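Local coordinates for enterotoxin-like toxin X (Staphylococcus aureus, PDB 5U75), which binds sialylated glycans such as sialyl Lewis X on neutrophil surface glycoproteins, thereby inhibiting phagocytosis and killing by these cells, and belongs to the staphylococcal superantigens, at residues A[30-35]-A[108-113]; A[61-66]-A[80-85]; A[114-119]-A[159-164]; A[121-126]-A[148-153]. One frame throughout, in Å; residues are numbered along the deposited sequence. Where two conformers were deposited one is given.

Interaction 1: residues A[30-35]-A[108-113]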
# COMPACT_ATOMS: atom_id res chain seq x y z
N LYS A 30 -2.33 -2.48 -15.38
CA LYS A 30 -1.77 -1.13 -15.25
C LYS A 30 -1.42 -0.81 -13.79
O LYS A 30 -0.34 -0.26 -13.50
CB LYS A 30 -2.72 -0.07 -15.81
N LEU A 31 -2.32 -1.14 -12.88
CA LEU A 31 -2.06 -0.98 -11.45
C LEU A 31 -0.95 -1.89 -11.00
O LEU A 31 -0.03 -1.44 -10.30
CB LEU A 31 -3.33 -1.22 -10.63
CG LEU A 31 -4.38 -0.13 -10.79
CD1 LEU A 31 -5.76 -0.60 -10.35
CD2 LEU A 31 -4.00 1.11 -9.99
N TYR A 32 -0.98 -3.15 -11.42
CA TYR A 32 0.07 -4.07 -11.06
C TYR A 32 1.44 -3.58 -11.58
O TYR A 32 2.43 -3.62 -10.86
CB TYR A 32 -0.19 -5.49 -11.57
CG TYR A 32 0.91 -6.45 -11.20
CD1 TYR A 32 0.95 -7.05 -9.95
CD2 TYR A 32 1.96 -6.70 -12.09
CE1 TYR A 32 1.99 -7.90 -9.60
CE2 TYR A 32 3.00 -7.55 -11.75
CZ TYR A 32 3.01 -8.14 -10.50
OH TYR A 32 4.03 -8.98 -10.15
N ASP A 33 1.49 -3.12 -12.83
CA ASP A 33 2.77 -2.74 -13.43
C ASP A 33 3.37 -1.51 -12.75
O ASP A 33 4.57 -1.44 -12.58
CB ASP A 33 2.64 -2.49 -14.93
CG ASP A 33 2.46 -3.78 -15.71
OD1 ASP A 33 2.85 -4.87 -15.24
OD2 ASP A 33 1.94 -3.68 -16.83
N ARG A 34 2.52 -0.56 -12.39
CA ARG A 34 2.95 0.62 -11.66
C ARG A 34 3.44 0.27 -10.26
O ARG A 34 4.57 0.59 -9.88
CB ARG A 34 1.81 1.63 -11.54
CG ARG A 34 2.16 2.80 -10.64
CD ARG A 34 1.19 3.93 -10.71
NE ARG A 34 1.49 4.95 -9.70
CZ ARG A 34 1.04 6.20 -9.71
NH1 ARG A 34 1.40 7.04 -8.75
NH2 ARG A 34 0.23 6.63 -10.68
N TYR A 35 2.60 -0.41 -9.49
CA TYR A 35 2.84 -0.56 -8.06
C TYR A 35 3.70 -1.76 -7.65
O TYR A 35 4.09 -1.86 -6.47
CB TYR A 35 1.49 -0.55 -7.34
CG TYR A 35 0.82 0.80 -7.32
CD1 TYR A 35 1.34 1.83 -6.55
CD2 TYR A 35 -0.34 1.05 -8.05
CE1 TYR A 35 0.72 3.06 -6.49
CE2 TYR A 35 -0.98 2.30 -7.99
CZ TYR A 35 -0.44 3.31 -7.21
OH TYR A 35 -1.05 4.55 -7.12
N LEU A 108 -2.66 -8.44 -3.87
CA LEU A 108 -3.43 -7.34 -4.46
C LEU A 108 -2.99 -7.10 -5.91
O LEU A 108 -1.82 -7.25 -6.25
CB LEU A 108 -3.36 -6.05 -3.64
CG LEU A 108 -4.48 -5.04 -3.95
CD1 LEU A 108 -5.83 -5.50 -3.41
CD2 LEU A 108 -4.16 -3.66 -3.42
N TYR A 109 -3.96 -6.80 -6.76
CA TYR A 109 -3.74 -6.52 -8.20
C TYR A 109 -3.23 -7.67 -9.05
O TYR A 109 -2.75 -7.44 -10.17
CB TYR A 109 -2.85 -5.28 -8.42
CG TYR A 109 -3.33 -4.00 -7.80
CD1 TYR A 109 -4.68 -3.65 -7.80
CD2 TYR A 109 -2.43 -3.09 -7.25
CE1 TYR A 109 -5.12 -2.47 -7.25
CE2 TYR A 109 -2.86 -1.91 -6.70
CZ TYR A 109 -4.20 -1.59 -6.69
OH TYR A 109 -4.59 -0.41 -6.14
N MET A 110 -3.36 -8.90 -8.57
CA MET A 110 -3.03 -10.06 -9.36
C MET A 110 -4.31 -10.58 -9.98
O MET A 110 -5.40 -10.35 -9.46
CB MET A 110 -2.36 -11.11 -8.49
CG MET A 110 -0.96 -10.67 -8.09
SD MET A 110 -0.11 -11.80 -6.98
CE MET A 110 1.58 -11.27 -7.22
N GLY A 111 -4.18 -11.26 -11.11
CA GLY A 111 -5.33 -11.81 -11.83
C GLY A 111 -6.00 -10.78 -12.70
O GLY A 111 -5.38 -9.82 -13.13
N GLU A 112 -7.30 -10.97 -12.93
CA GLU A 112 -8.01 -10.27 -14.00
C GLU A 112 -9.10 -9.32 -13.52
O GLU A 112 -9.71 -8.65 -14.34
CB GLU A 112 -8.61 -11.29 -14.98
N HIS A 113 -9.32 -9.21 -12.20
CA HIS A 113 -10.38 -8.36 -11.69
C HIS A 113 -9.88 -7.28 -10.74
O HIS A 113 -8.99 -7.52 -9.93
CB HIS A 113 -11.44 -9.22 -10.98
CG HIS A 113 -11.95 -10.33 -11.84
ND1 HIS A 113 -12.80 -10.10 -12.89
CD2 HIS A 113 -11.70 -11.66 -11.82
CE1 HIS A 113 -13.07 -11.25 -13.49
NE2 HIS A 113 -12.42 -12.21 -12.85

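Interaction 2: residues A[61-66]-A[80-85]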
# COMPACT_ATOMS: atom_id res chain seq x y z
N GLN A 61 14.35 5.11 12.22
CA GLN A 61 13.36 4.32 11.47
C GLN A 61 12.02 4.28 12.15
O GLN A 61 11.93 4.42 13.35
CB GLN A 61 13.83 2.86 11.31
CG GLN A 61 15.04 2.69 10.43
CD GLN A 61 15.42 1.23 10.31
OE1 GLN A 61 15.65 0.55 11.32
NE2 GLN A 61 15.48 0.73 9.10
N VAL A 62 10.97 4.07 11.35
CA VAL A 62 9.64 3.76 11.85
C VAL A 62 9.17 2.51 11.16
O VAL A 62 9.64 2.20 10.06
CB VAL A 62 8.62 4.90 11.57
CG1 VAL A 62 9.00 6.13 12.37
CG2 VAL A 62 8.51 5.23 10.11
N ARG A 63 8.25 1.79 11.81
CA ARG A 63 7.58 0.65 11.21
C ARG A 63 6.09 0.96 11.21
O ARG A 63 5.52 1.25 12.26
CB ARG A 63 7.84 -0.63 11.98
CG ARG A 63 7.24 -1.85 11.28
CD ARG A 63 7.93 -3.12 11.73
NE ARG A 63 9.32 -3.14 11.24
CZ ARG A 63 10.39 -3.61 11.92
NH1 ARG A 63 10.30 -4.09 13.16
NH2 ARG A 63 11.57 -3.57 11.34
N ILE A 64 5.49 0.91 10.03
CA ILE A 64 4.09 1.21 9.84
C ILE A 64 3.38 -0.09 9.52
O ILE A 64 3.65 -0.73 8.49
CB ILE A 64 3.92 2.26 8.74
CG1 ILE A 64 4.64 3.55 9.15
CG2 ILE A 64 2.44 2.47 8.41
CD1 ILE A 64 4.84 4.48 7.99
N HIS A 65 2.49 -0.51 10.42
CA HIS A 65 1.77 -1.77 10.23
C HIS A 65 0.53 -1.56 9.37
O HIS A 65 -0.18 -0.56 9.53
CB HIS A 65 1.41 -2.38 11.57
CG HIS A 65 2.62 -2.77 12.35
ND1 HIS A 65 3.27 -3.97 12.15
CD2 HIS A 65 3.36 -2.09 13.25
CE1 HIS A 65 4.33 -4.03 12.94
NE2 HIS A 65 4.41 -2.90 13.61
N LEU A 66 0.32 -2.49 8.44
CA LEU A 66 -0.86 -2.53 7.59
C LEU A 66 -1.84 -3.47 8.29
O LEU A 66 -1.55 -4.65 8.45
CB LEU A 66 -0.50 -3.02 6.20
CG LEU A 66 0.09 -1.95 5.25
CD1 LEU A 66 1.27 -1.19 5.82
CD2 LEU A 66 0.45 -2.58 3.93
N LYS A 80 -0.78 -10.11 6.97
CA LYS A 80 0.02 -9.32 7.90
C LYS A 80 1.24 -8.79 7.13
O LYS A 80 2.04 -9.56 6.59
CB LYS A 80 0.43 -10.17 9.11
N ARG A 81 1.30 -7.47 7.01
CA ARG A 81 2.37 -6.79 6.28
C ARG A 81 2.70 -5.50 7.00
O ARG A 81 1.88 -4.95 7.72
CB ARG A 81 1.94 -6.48 4.85
CG ARG A 81 1.69 -7.69 3.95
CD ARG A 81 2.96 -8.47 3.67
NE ARG A 81 2.74 -9.56 2.72
CZ ARG A 81 2.25 -10.77 3.00
NH1 ARG A 81 1.85 -11.10 4.21
NH2 ARG A 81 2.13 -11.68 2.03
N ASN A 82 3.94 -5.05 6.84
CA ASN A 82 4.35 -3.79 7.42
C ASN A 82 5.48 -3.19 6.61
O ASN A 82 6.16 -3.91 5.85
CB ASN A 82 4.72 -3.96 8.91
CG ASN A 82 5.83 -4.97 9.16
OD1 ASN A 82 6.95 -4.80 8.68
ND2 ASN A 82 5.53 -6.00 9.93
N ILE A 83 5.65 -1.89 6.73
CA ILE A 83 6.70 -1.20 5.99
C ILE A 83 7.62 -0.50 6.97
O ILE A 83 7.18 0.13 7.92
CB ILE A 83 6.15 -0.27 4.89
CG1 ILE A 83 5.31 0.88 5.46
CG2 ILE A 83 5.34 -1.12 3.89
CD1 ILE A 83 4.76 1.83 4.41
N THR A 84 8.92 -0.65 6.73
CA THR A 84 9.95 -0.10 7.59
C THR A 84 10.64 1.01 6.81
O THR A 84 11.25 0.75 5.77
CB THR A 84 10.95 -1.18 8.03
OG1 THR A 84 10.25 -2.25 8.70
CG2 THR A 84 11.98 -0.60 8.99
N LEU A 85 10.54 2.25 7.32
CA LEU A 85 10.98 3.43 6.60
C LEU A 85 11.88 4.31 7.45
O LEU A 85 11.78 4.31 8.68
CB LEU A 85 9.78 4.29 6.17
CG LEU A 85 8.62 3.63 5.42
CD1 LEU A 85 7.53 4.66 5.22
CD2 LEU A 85 9.09 3.07 4.10
O HOH W 1 2.68 -6.29 10.79
O HOH W 2 0.12 -6.38 9.83

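Interaction 3: residues A[114-119]-A[159-164]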
# COMPACT_ATOMS: atom_id res chain seq x y z
N LEU A 114 -10.48 -6.11 -10.84
CA LEU A 114 -10.11 -4.97 -10.02
C LEU A 114 -10.68 -5.11 -8.62
O LEU A 114 -11.86 -5.44 -8.45
CB LEU A 114 -10.66 -3.66 -10.60
CG LEU A 114 -9.90 -2.96 -11.72
CD1 LEU A 114 -10.75 -1.79 -12.21
CD2 LEU A 114 -8.54 -2.48 -11.23
N PRO A 115 -9.87 -4.81 -7.59
CA PRO A 115 -10.44 -4.69 -6.26
C PRO A 115 -11.15 -3.38 -6.09
O PRO A 115 -11.06 -2.48 -6.94
CB PRO A 115 -9.20 -4.73 -5.35
CG PRO A 115 -8.13 -4.09 -6.19
CD PRO A 115 -8.42 -4.47 -7.62
N LYS A 116 -11.83 -3.26 -4.96
CA LYS A 116 -12.45 -2.02 -4.57
C LYS A 116 -12.30 -1.85 -3.07
O LYS A 116 -12.05 -2.81 -2.35
CB LYS A 116 -13.93 -2.00 -5.01
CG LYS A 116 -14.76 -3.14 -4.48
CD LYS A 116 -16.05 -3.32 -5.29
CE LYS A 116 -17.03 -4.24 -4.58
NZ LYS A 116 -17.82 -5.07 -5.53
N GLY A 117 -12.41 -0.62 -2.61
CA GLY A 117 -12.25 -0.28 -1.22
C GLY A 117 -11.02 0.60 -1.03
O GLY A 117 -10.18 0.76 -1.93
N ASN A 118 -10.93 1.17 0.15
CA ASN A 118 -9.89 2.13 0.44
C ASN A 118 -8.81 1.58 1.33
O ASN A 118 -9.08 0.82 2.27
CB ASN A 118 -10.46 3.35 1.11
CG ASN A 118 -11.45 4.08 0.24
OD1 ASN A 118 -11.37 4.03 -0.99
ND2 ASN A 118 -12.42 4.72 0.87
N ILE A 119 -7.59 2.04 1.05
CA ILE A 119 -6.46 1.91 1.96
C ILE A 119 -6.30 3.29 2.61
O ILE A 119 -6.26 4.31 1.91
CB ILE A 119 -5.19 1.53 1.18
CG1 ILE A 119 -5.40 0.23 0.39
CG2 ILE A 119 -4.00 1.38 2.12
CD1 ILE A 119 -4.40 0.03 -0.73
N VAL A 159 -11.99 -5.37 -1.26
CA VAL A 159 -12.90 -6.41 -1.74
C VAL A 159 -12.56 -6.74 -3.20
O VAL A 159 -12.38 -5.84 -4.02
CB VAL A 159 -14.36 -5.93 -1.61
CG1 VAL A 159 -15.32 -6.89 -2.33
CG2 VAL A 159 -14.74 -5.79 -0.15
N LYS A 160 -12.44 -8.03 -3.49
CA LYS A 160 -12.40 -8.52 -4.85
C LYS A 160 -13.62 -9.45 -5.01
O LYS A 160 -13.69 -10.50 -4.41
CB LYS A 160 -11.09 -9.23 -5.15
CG LYS A 160 -10.90 -9.49 -6.64
CD LYS A 160 -9.46 -9.82 -6.99
CE LYS A 160 -9.14 -11.28 -6.72
NZ LYS A 160 -9.67 -12.20 -7.78
N SER A 161 -14.59 -9.03 -5.83
CA SER A 161 -15.89 -9.70 -5.85
C SER A 161 -15.89 -11.13 -6.35
O SER A 161 -16.73 -11.94 -5.92
CB SER A 161 -16.87 -8.86 -6.66
OG SER A 161 -17.06 -7.64 -6.00
N VAL A 162 -14.97 -11.46 -7.23
CA VAL A 162 -14.92 -12.81 -7.76
C VAL A 162 -13.50 -13.33 -7.70
O VAL A 162 -12.54 -12.56 -7.71
CB VAL A 162 -15.48 -12.88 -9.21
CG1 VAL A 162 -16.94 -12.45 -9.24
CG2 VAL A 162 -14.66 -12.04 -10.16
N ASN A 163 -13.37 -14.64 -7.60
CA ASN A 163 -12.09 -15.30 -7.83
C ASN A 163 -11.81 -15.37 -9.30
O ASN A 163 -12.73 -15.28 -10.13
CB ASN A 163 -12.08 -16.70 -7.25
CG ASN A 163 -11.75 -16.69 -5.79
OD1 ASN A 163 -12.63 -16.80 -4.94
ND2 ASN A 163 -10.46 -16.50 -5.49
N ASP A 164 -10.54 -15.52 -9.64
CA ASP A 164 -10.17 -15.79 -11.03
C ASP A 164 -10.53 -17.24 -11.36
O ASP A 164 -10.48 -18.10 -10.48
CB ASP A 164 -8.69 -15.47 -11.26
CG ASP A 164 -8.42 -13.97 -11.18
OD1 ASP A 164 -8.50 -13.42 -10.06
OD2 ASP A 164 -8.18 -13.35 -12.24
O HOH W 3 -13.99 -6.74 -7.51

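Interaction 4: residues A[121-126]-A[148-153]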
# COMPACT_ATOMS: atom_id res chain seq x y z
N ILE A 121 -4.15 5.83 5.21
CA ILE A 121 -3.01 6.19 6.01
C ILE A 121 -3.56 7.03 7.17
O ILE A 121 -4.12 8.10 6.92
CB ILE A 121 -1.97 7.01 5.21
CG1 ILE A 121 -1.56 6.29 3.91
CG2 ILE A 121 -0.75 7.29 6.07
CD1 ILE A 121 -0.72 7.13 2.97
N ASN A 122 -3.43 6.53 8.40
CA ASN A 122 -3.89 7.24 9.59
C ASN A 122 -2.73 7.91 10.27
O ASN A 122 -1.69 7.27 10.48
CB ASN A 122 -4.54 6.25 10.56
CG ASN A 122 -5.73 5.56 9.93
OD1 ASN A 122 -6.70 6.22 9.57
ND2 ASN A 122 -5.63 4.26 9.72
N THR A 123 -2.91 9.17 10.65
CA THR A 123 -1.84 9.93 11.31
C THR A 123 -2.05 9.95 12.82
O THR A 123 -3.16 9.66 13.32
CB THR A 123 -1.66 11.37 10.78
OG1 THR A 123 -2.64 12.25 11.34
CG2 THR A 123 -1.72 11.41 9.27
N LYS A 124 -1.00 10.30 13.54
CA LYS A 124 -1.03 10.18 15.00
C LYS A 124 -2.07 11.07 15.67
O LYS A 124 -2.60 10.70 16.71
CB LYS A 124 0.36 10.45 15.57
CG LYS A 124 1.31 9.29 15.24
CD LYS A 124 2.72 9.57 15.66
CE LYS A 124 3.57 8.34 15.48
NZ LYS A 124 4.97 8.61 15.89
N ASN A 125 -2.36 12.23 15.10
CA ASN A 125 -3.39 13.14 15.66
C ASN A 125 -4.76 13.02 15.00
O ASN A 125 -5.63 13.88 15.22
CB ASN A 125 -2.92 14.59 15.57
CG ASN A 125 -1.68 14.86 16.38
OD1 ASN A 125 -1.53 14.35 17.49
ND2 ASN A 125 -0.79 15.68 15.85
N GLY A 126 -4.97 11.97 14.20
CA GLY A 126 -6.29 11.67 13.65
C GLY A 126 -6.53 12.10 12.22
O GLY A 126 -7.66 12.07 11.74
N THR A 148 7.10 10.70 7.74
CA THR A 148 6.81 9.29 8.05
C THR A 148 6.63 9.04 9.55
O THR A 148 5.99 8.09 9.94
CB THR A 148 7.91 8.34 7.52
OG1 THR A 148 9.16 8.71 8.09
CG2 THR A 148 8.02 8.41 6.02
N ASP A 149 7.23 9.89 10.39
CA ASP A 149 7.06 9.81 11.83
C ASP A 149 5.67 10.30 12.32
O ASP A 149 5.34 10.18 13.50
CB ASP A 149 8.18 10.59 12.51
CG ASP A 149 8.22 10.37 14.01
OD1 ASP A 149 8.24 9.20 14.44
OD2 ASP A 149 8.19 11.36 14.76
N ASP A 150 4.86 10.83 11.40
CA ASP A 150 3.49 11.23 11.68
C ASP A 150 2.49 10.10 11.49
O ASP A 150 1.33 10.24 11.87
CB ASP A 150 3.07 12.41 10.78
CG ASP A 150 1.76 13.08 11.23
OD1 ASP A 150 1.57 13.23 12.45
OD2 ASP A 150 0.93 13.42 10.34
N ILE A 151 2.93 8.98 10.91
CA ILE A 151 2.01 7.91 10.53
C ILE A 151 1.77 6.97 11.70
O ILE A 151 2.73 6.47 12.30
CB ILE A 151 2.52 7.12 9.34
CG1 ILE A 151 2.74 8.07 8.17
CG2 ILE A 151 1.55 6.00 8.98
CD1 ILE A 151 3.55 7.48 7.05
N LYS A 152 0.51 6.76 12.04
CA LYS A 152 0.12 5.81 13.08
C LYS A 152 0.11 4.39 12.56
O LYS A 152 0.81 3.53 13.09
CB LYS A 152 -1.25 6.17 13.64
CG LYS A 152 -1.73 5.24 14.74
CD LYS A 152 -3.10 5.70 15.23
CE LYS A 152 -3.62 4.83 16.37
NZ LYS A 152 -4.61 3.86 15.83
N ASN A 153 -0.69 4.15 11.53
CA ASN A 153 -0.78 2.85 10.87
C ASN A 153 -1.48 3.03 9.52
O ASN A 153 -1.85 4.15 9.16
CB ASN A 153 -1.51 1.80 11.74
CG ASN A 153 -3.00 2.08 11.91
OD1 ASN A 153 -3.52 3.09 11.47
ND2 ASN A 153 -3.68 1.14 12.54
O HOH W 4 -0.96 13.66 12.92
O HOH W 5 6.65 7.14 14.62

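Interaction 1: residues A[30-35]-A[108-113]
The ring of Tyr109 lies against the helix of residues 30-35 with one face on Leu31, a CH-pi contact at the centre of a mainly apolar junction. Leu31 CB stands 3.8 Å from the centroid of the Tyr109 ring, only 2° off the ring normal, so the start of the side chain, not its tip, points squarely at the middle of the face. The opposite face carries Leu108 CD2, near the rim, and the ring is thus held between two leucines. With CG anti to the carbonyl carbon (chi1 -70°), Leu31 runs on across the phenol and brings CD1 to 3.7 Å from Tyr109 CE1.

Other contacts surround this one. Tyr35 CD2 comes obliquely to 4.1 Å from Tyr109 CE2, on the side of the ring away from CE1. One helix position after Leu31, Tyr32 turns CG anti to its backbone N (chi1 179°). Its CB touches a backbone carbonyl, 3.5 Å from Tyr109 O, while Met110, extended beyond CG, reaches out to set CE 4.1 Å from Tyr32 CE1 at the exposed margin.

The phenol ends are anchored beyond the contact: Tyr109 OH bonds to Ser133 O and Arg100, Tyr35 OH to Asp96 and Leu137 N. Helix 23-35 packs on both the 108-113 loop and helix 92-104, whose Ile104 touches Tyr32 and Tyr35.

Interaction 2: residues A[61-66]-A[80-85]
Strand 61-66 runs antiparallel to strand 81-85, their short axes 4.6 Å apart at an angle of 161°. Val62 with Leu85 and Ile64 with Ile83 are hydrogen-bonded pairs, each joined by two bonds; Ile64 N to Ile83 O, at 2.8 Å, is the straightest. Arg63-Thr84 lies between them and His65-Asn82 follows Ile64-Ile83, both non-hydrogen-bonded pairs.

The side chains divide by face. On one, Ile64 CB meets Ile83 CG1 at 3.8 Å, and Ile64 CD1 reaches diagonally to Leu85 CD1 at 3.9 Å. On the other, Arg63 lies alongside Thr84 and grips its hydroxyl side-on: NE donates to Thr84 OG1 over 2.8 Å, and NH2 adds a longer, more bent bond of 3.2 Å to the same oxygen, which lies in the guanidinium plane. CG anti to the backbone N and a bend at chi3 (-68°) swing the group there. His65 stands beside Asn82, ring and amide planes 76° apart. Water 1, at the ring edge, bridges them, 2.8 Å from His65 ND1 and accepting from Asn82 ND2 at 3.0 Å; Asn82 OD1 is taken by Ser53 N.

The hairpin is consequently two-sided: its aliphatic face packs on helix 92-104 through Leu66, Ile83 and Leu85, as in a beta-grasp core, whereas its polar face holds the preceding loop, with Arg63 NH1 bound to Arg55 O and its charge probably polarising the Thr84 hydroxyl.

Interaction 3: residues A[114-119]-A[159-164]
Two backbone bonds tie Lys116 to Val159 in a single antiparallel bridge: Lys116 N donates to Val159 O and Val159 N returns to Lys116 O, both over 2.8 Å. The return bond arrives nearly along the C=O axis, with an angle of 163° at the oxygen. A third strong bond comes from the side chain of Lys116, whose NZ lies 2.7 Å from Ser161 OG and donates to it. CG sits in the crowded position between backbone N and carbonyl carbon (chi1 57°); from there the chain runs out alongside Val159 and bends at chi4, setting the ammonium tip to tip with the serine hydroxyl two residues beyond its bridge partner. On the way, Lys116 CE passes 3.9 Å from Val159 CG1.

Where the two segments part, water 3 fills in for a direct bond: it donates to Leu114 O at 2.7 Å and accepts from Ser161 N at 2.9 Å. Beyond it, Lys160 bends back on its own segment through chi3 and chi4, near 80°, and NZ bonds both Val162 O and, in a salt bridge of 2.8 Å, Asp164 OD1. Packing is slight across the junction: Pro115 CA makes a CA-H...O contact of 3.2 Å with Val159 O, and the proline touches Leu108 and Tyr109.

The direct pairing therefore spans one residue pair, just ahead of strand 118-123 and at the end of strand 151-160, and water and lysine extend it. Both lysine ammoniums end on oxygens; those of Lys160 join it to the loop that follows, where the Asp164 carboxylate, which also accepts from Glu112 N, probably balances its charge.

Interaction 4: residues A[121-126]-A[148-153]
Two residues of one strand face a single residue of the other: Lys152 and Asn153 both stand opposite Asn122, in a classic beta bulge. Asn122 O accepts from both, strongly from Lys152 N at 2.7 Å and weakly from Asn153 N at 3.4 Å, while Asn122 N donates to Asn153 O. The short strand axes make an angle of 122°, far from straight antiparallel pairing.

The two asparagines lie side by side with their amide planes 51° apart. Asn122 ND2 donates to Asn153 OD1 over 3.0 Å from somewhat above the carbonyl plane, and also bonds Thr155 OG1. On the buried side, Ile121 CG2 meets Ile151 CG2 at 3.9 Å, next to Leu95 of helix 92-104.

Past the bulge, Lys124 N bonds Asp150 O, and the extended Lys124 side chain crosses the 3-10 segment of residues 148-150 to place NZ 2.9 Å from Asp149 O. The salt bridge from there to Asp149 OD1 is long, and water 5 links the two groups, accepting from NZ and donating to the carboxylate. Asp150 is tied to the 123-126 turn through water 4, which donates to Asp150 OD1 at 2.6 Å, accepts from Asn125 N and bonds Thr123 OG1.

A type I beta turn, Thr123 to Gly126, closed by Gly126 N to Thr123 O, leads from strand 118-123 toward strand 128-132, whose Tyr129 touches Ile121 and Thr123. Bulge and turn lie at the end of the beta-grasp sheet, near the sialyl Lewis X site, the Thr123 side chain about 6 Å from the bound sialic acid.

Interactions 3 and 4 pair the same strands, 118-123 and 151-160, toward their two ends, with centres 25 Å apart. Interaction 2 adjoins interaction 4 in this sheet: Ile64 CD1 packs 3.4 Å from Ile151 CD1, so their apolar faces are continuous. At the other end, interaction 1 meets interaction 3, where Leu31 CD1 lies 3.5 Å from Leu114 CD2 and Glu112 N probably bonds Asp164 OD2. Interactions 1 and 2 sit on opposite sides of the chain's centre. The glycan lies nearest interaction 4; side chains of interactions 1 and 3 come only within about 10 and 12 Å of its galactose, and Tyr129, beside interaction 4, lines the pocket.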